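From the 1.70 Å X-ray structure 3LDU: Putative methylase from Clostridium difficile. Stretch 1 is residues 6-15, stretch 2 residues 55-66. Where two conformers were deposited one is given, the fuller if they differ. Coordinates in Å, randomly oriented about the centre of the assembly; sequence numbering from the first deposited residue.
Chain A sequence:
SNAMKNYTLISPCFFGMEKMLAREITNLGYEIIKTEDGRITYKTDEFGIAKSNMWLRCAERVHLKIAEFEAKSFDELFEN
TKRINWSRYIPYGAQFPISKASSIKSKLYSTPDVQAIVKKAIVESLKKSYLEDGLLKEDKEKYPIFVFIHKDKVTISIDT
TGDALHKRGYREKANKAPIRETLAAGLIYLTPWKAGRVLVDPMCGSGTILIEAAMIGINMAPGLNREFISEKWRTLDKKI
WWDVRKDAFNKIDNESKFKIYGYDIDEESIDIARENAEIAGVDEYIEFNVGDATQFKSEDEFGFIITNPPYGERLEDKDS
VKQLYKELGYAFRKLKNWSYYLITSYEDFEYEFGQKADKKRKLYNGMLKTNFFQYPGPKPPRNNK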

# COMPACT_ATOMS: atom_id res chain seq x y z
N ASN A 6 0.16 -24.75 -3.68
CA ASN A 6 0.27 -23.55 -2.85
C ASN A 6 1.33 -22.61 -3.40
O ASN A 6 2.23 -23.03 -4.14
N TYR A 7 1.22 -21.34 -3.03
CA TYR A 7 2.24 -20.36 -3.35
C TYR A 7 2.85 -19.83 -2.07
O TYR A 7 2.19 -19.79 -1.03
N THR A 8 4.10 -19.40 -2.16
CA THR A 8 4.66 -18.50 -1.17
C THR A 8 4.76 -17.13 -1.82
O THR A 8 5.43 -16.98 -2.84
N LEU A 9 4.08 -16.14 -1.23
CA LEU A 9 4.07 -14.78 -1.76
C LEU A 9 4.76 -13.86 -0.78
O LEU A 9 4.85 -14.14 0.43
N ILE A 10 5.27 -12.75 -1.31
CA ILE A 10 5.86 -11.71 -0.50
C ILE A 10 5.23 -10.36 -0.86
O ILE A 10 5.18 -9.97 -2.04
N SER A 11 4.77 -9.64 0.16
CA SER A 11 4.28 -8.29 -0.06
C SER A 11 5.08 -7.27 0.72
O SER A 11 5.08 -7.28 1.94
N PRO A 12 5.78 -6.40 -0.00
CA PRO A 12 6.51 -5.31 0.62
C PRO A 12 5.51 -4.27 1.12
O PRO A 12 4.39 -4.18 0.61
N CYS A 13 5.91 -3.51 2.12
CA CYS A 13 5.08 -2.41 2.61
C CYS A 13 5.99 -1.40 3.23
O CYS A 13 7.15 -1.70 3.53
N PHE A 14 5.49 -0.19 3.45
CA PHE A 14 6.32 0.79 4.13
C PHE A 14 6.54 0.40 5.58
O PHE A 14 5.72 -0.30 6.18
N PHE A 15 7.69 0.79 6.13
CA PHE A 15 7.99 0.48 7.53
C PHE A 15 6.91 1.07 8.42
O PHE A 15 6.52 2.22 8.24
N TRP A 55 -7.34 -7.59 -3.08
CA TRP A 55 -7.87 -7.21 -1.78
C TRP A 55 -6.91 -6.45 -0.86
O TRP A 55 -7.36 -5.70 0.01
N LEU A 56 -5.60 -6.64 -1.01
CA LEU A 56 -4.68 -6.01 -0.06
C LEU A 56 -4.56 -4.49 -0.29
O LEU A 56 -4.18 -4.05 -1.38
N ARG A 57 -4.88 -3.70 0.75
CA ARG A 57 -4.84 -2.24 0.67
C ARG A 57 -3.52 -1.65 1.15
O ARG A 57 -3.21 -0.51 0.82
N CYS A 58 -2.75 -2.42 1.91
CA CYS A 58 -1.50 -1.91 2.49
C CYS A 58 -0.23 -2.49 1.87
O CYS A 58 0.88 -2.15 2.26
N ALA A 59 -0.40 -3.39 0.89
CA ALA A 59 0.74 -3.97 0.18
C ALA A 59 1.16 -3.06 -0.96
O ALA A 59 0.31 -2.53 -1.66
N GLU A 60 2.46 -2.90 -1.17
CA GLU A 60 2.91 -2.10 -2.30
C GLU A 60 2.92 -2.93 -3.57
O GLU A 60 2.89 -2.39 -4.67
N ARG A 61 2.99 -4.25 -3.40
CA ARG A 61 2.86 -5.18 -4.52
C ARG A 61 2.88 -6.61 -4.00
O ARG A 61 2.95 -6.84 -2.80
N VAL A 62 2.68 -7.55 -4.92
CA VAL A 62 2.58 -8.95 -4.53
C VAL A 62 3.58 -9.72 -5.38
O VAL A 62 3.46 -9.75 -6.60
N HIS A 63 4.58 -10.31 -4.72
CA HIS A 63 5.61 -11.10 -5.40
C HIS A 63 5.40 -12.58 -5.20
O HIS A 63 5.04 -13.04 -4.12
N LEU A 64 5.64 -13.35 -6.25
CA LEU A 64 5.68 -14.80 -6.15
C LEU A 64 7.13 -15.21 -5.85
O LEU A 64 8.02 -14.97 -6.66
N LYS A 65 7.36 -15.81 -4.68
CA LYS A 65 8.71 -16.18 -4.29
C LYS A 65 9.14 -17.43 -5.05
O LYS A 65 8.41 -18.43 -5.08
N ILE A 66 10.31 -17.36 -5.68
CA ILE A 66 10.85 -18.50 -6.44
C ILE A 66 11.93 -19.24 -5.66
O ILE A 66 11.96 -20.48 -5.61

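Two antiparallel segments, far apart in sequence, are held together first by backbone hydrogen bonds. Ile-10 and His-63 form a reciprocal pair, Ile-10 N to His-63 O at 2.8 Å and His-63 N to Ile-10 O at 2.8 Å; Lys-65 N extends the ladder to Thr-8 O at 2.9 Å. Beyond the regular pairing, Glu-60 N donates to Pro-12 O at 2.9 Å in an almost straight bond. Between these rungs a side chain takes over: Ser-11, chi1 m, donates from OG to Arg-61 O at 3.0 Å. The same carbonyl oxygen lies 3.4 Å from Ser-11 CA in a CA-H...O contact, and Leu-9 CA approaches His-63 O likewise at 3.1 Å.

A water sits at each end of the contact. The O of water 1 accepts from Thr-8 N at 2.9 Å and donates to Lys-65 O at 2.8 Å, continuing the link past the last direct bond. The O of water 2 accepts from Phe-14 N at 2.9 Å and donates to Cys-58 O at 2.9 Å and to Glu-60 OE2 at 2.7 Å, tying both backbones to a carboxylate. Glu-60 points toward stretch 1 with chi1 and chi2 both m; its CG lies 4.0 Å from Cys-13 CA, and its OE2 meets the edge of the Phe-14 ring, 3.3 Å from Phe-14 CD1.

The side chains of Leu-9 and Leu-64 share one face of the sheet. Leu-9 (m, t) places CD2 3.8 Å from Leu-64 CD1 and CD1 3.9 Å from Val-62 CG1, so it spans two apolar neighbours. Leu-64 (t, p) brings its end closer to stretch 1, where its CD1 also lies 3.7 Å from Tyr-7 CD1, in an oblique approach to the ring. Further along, Ser-11 CB packs 3.8 Å from Ala-59 CB, while Ser-11 OG has Val-62 CG2 at 3.7 Å.

Ile-10 and His-63 occupy the other face. Ile-10 CB and His-63 CB are 4.2 Å apart, and Ile-10 (m, t) reaches outward so that its CD1 lies 3.9 Å from Lys-65 CG. The imidazole of His-63, chi1 m, has Pro-12 CD at its edge, 3.6 Å from His-63 CD2; Pro-12 CD is also 4.0 Å from Arg-61 CG. Lys-65 starts toward stretch 1, but its extended chain, all t, carries its end away after its CD passes 3.9 Å from Thr-8 CG2.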

# COMPACT_ATOMS: atom_id res chain seq x y z
CB ASN A 6 0.58 -23.91 -1.40
CG ASN A 6 -0.66 -24.24 -0.59
OD1 ASN A 6 -1.74 -24.48 -1.14
ND2 ASN A 6 -0.52 -24.23 0.73
CB TYR A 7 1.65 -19.17 -4.09
CG TYR A 7 1.02 -19.48 -5.42
CD1 TYR A 7 1.75 -20.09 -6.42
CD2 TYR A 7 -0.30 -19.12 -5.68
CE1 TYR A 7 1.18 -20.36 -7.64
CE2 TYR A 7 -0.87 -19.39 -6.90
CZ TYR A 7 -0.12 -20.01 -7.88
OH TYR A 7 -0.68 -20.28 -9.10
CB THR A 8 6.04 -18.96 -0.71
OG1 THR A 8 5.91 -20.24 -0.09
CG2 THR A 8 6.62 -17.98 0.31
CB LEU A 9 2.63 -14.30 -1.98
CG LEU A 9 1.71 -15.20 -2.81
CD1 LEU A 9 0.33 -14.58 -2.97
CD2 LEU A 9 2.33 -15.49 -4.18
CB ILE A 10 7.36 -11.62 -0.77
CG1 ILE A 10 8.02 -12.98 -0.54
CG2 ILE A 10 8.00 -10.53 0.14
CD1 ILE A 10 9.44 -13.01 -1.01
CB SER A 11 2.80 -8.18 0.28
OG SER A 11 2.02 -8.80 -0.72
CB PRO A 12 7.34 -4.72 -0.54
CG PRO A 12 7.26 -5.73 -1.64
CD PRO A 12 5.97 -6.44 -1.47
CB CYS A 13 4.09 -2.91 3.66
SG CYS A 13 4.89 -3.67 5.14
CB PHE A 14 5.75 2.20 3.95
CG PHE A 14 6.14 2.83 2.64
CD1 PHE A 14 5.34 2.69 1.52
CD2 PHE A 14 7.34 3.51 2.52
CE1 PHE A 14 5.72 3.25 0.31
CE2 PHE A 14 7.72 4.08 1.32
CZ PHE A 14 6.91 3.95 0.21
CB PHE A 15 9.36 1.03 7.91
CG PHE A 15 10.48 0.47 7.08
CD1 PHE A 15 10.61 -0.89 6.89
CD2 PHE A 15 11.41 1.31 6.48
CE1 PHE A 15 11.64 -1.41 6.13
CE2 PHE A 15 12.44 0.80 5.71
CZ PHE A 15 12.55 -0.57 5.54
CB TRP A 55 -8.41 -8.45 -1.04
CG TRP A 55 -9.76 -8.88 -1.57
CD1 TRP A 55 -10.02 -9.93 -2.41
CD2 TRP A 55 -11.01 -8.23 -1.33
NE1 TRP A 55 -11.37 -9.98 -2.69
CE2 TRP A 55 -12.00 -8.95 -2.04
CE3 TRP A 55 -11.40 -7.11 -0.58
CZ2 TRP A 55 -13.34 -8.59 -2.01
CZ3 TRP A 55 -12.72 -6.76 -0.55
CH2 TRP A 55 -13.69 -7.49 -1.26
CB LEU A 56 -3.30 -6.68 -0.13
CG LEU A 56 -3.30 -8.15 0.27
CD1 LEU A 56 -1.88 -8.72 0.10
CD2 LEU A 56 -3.79 -8.34 1.71
CB ARG A 57 -5.97 -1.63 1.49
CG ARG A 57 -7.33 -2.22 1.18
CD ARG A 57 -8.44 -1.53 1.95
NE ARG A 57 -9.68 -2.30 1.87
CZ ARG A 57 -10.63 -2.08 0.97
NH1 ARG A 57 -10.49 -1.12 0.06
NH2 ARG A 57 -11.72 -2.84 0.98
CB CYS A 58 -1.50 -2.12 4.00
SG CYS A 58 -2.81 -1.14 4.81
CB ALA A 59 0.35 -5.35 -0.38
CB GLU A 60 4.30 -1.52 -2.06
CG GLU A 60 4.38 -0.60 -0.87
CD GLU A 60 3.50 0.63 -1.01
OE1 GLU A 60 3.45 1.21 -2.12
OE2 GLU A 60 2.89 1.03 0.00
CB ARG A 61 3.91 -4.95 -5.61
CG ARG A 61 5.34 -4.92 -5.12
CD ARG A 61 6.30 -4.77 -6.29
NE ARG A 61 6.15 -3.49 -6.98
CZ ARG A 61 5.49 -3.33 -8.12
NH1 ARG A 61 5.41 -2.12 -8.68
NH2 ARG A 61 4.90 -4.36 -8.69
CB VAL A 62 1.17 -9.50 -4.77
CG1 VAL A 62 1.13 -11.02 -4.47
CG2 VAL A 62 0.15 -8.74 -3.91
CB HIS A 63 6.99 -10.76 -4.82
CG HIS A 63 7.44 -9.36 -5.07
ND1 HIS A 63 8.23 -9.01 -6.14
CD2 HIS A 63 7.22 -8.21 -4.38
CE1 HIS A 63 8.48 -7.71 -6.11
NE2 HIS A 63 7.88 -7.21 -5.04
CB LEU A 64 5.21 -15.43 -7.46
CG LEU A 64 5.38 -16.95 -7.54
CD1 LEU A 64 4.54 -17.65 -6.47
CD2 LEU A 64 5.00 -17.45 -8.92
CB LYS A 65 8.79 -16.47 -2.81
CG LYS A 65 10.20 -16.57 -2.28
CD LYS A 65 10.19 -16.83 -0.78
CE LYS A 65 11.59 -17.01 -0.23
NZ LYS A 65 11.57 -17.17 1.24
CB ILE A 66 11.45 -18.04 -7.80
CG1 ILE A 66 10.40 -17.27 -8.61
CG2 ILE A 66 11.95 -19.24 -8.61
CD1 ILE A 66 9.15 -18.08 -8.91
O HOH W 1 6.20 -19.92 -4.15
O HOH W 2 2.77 -0.00 2.52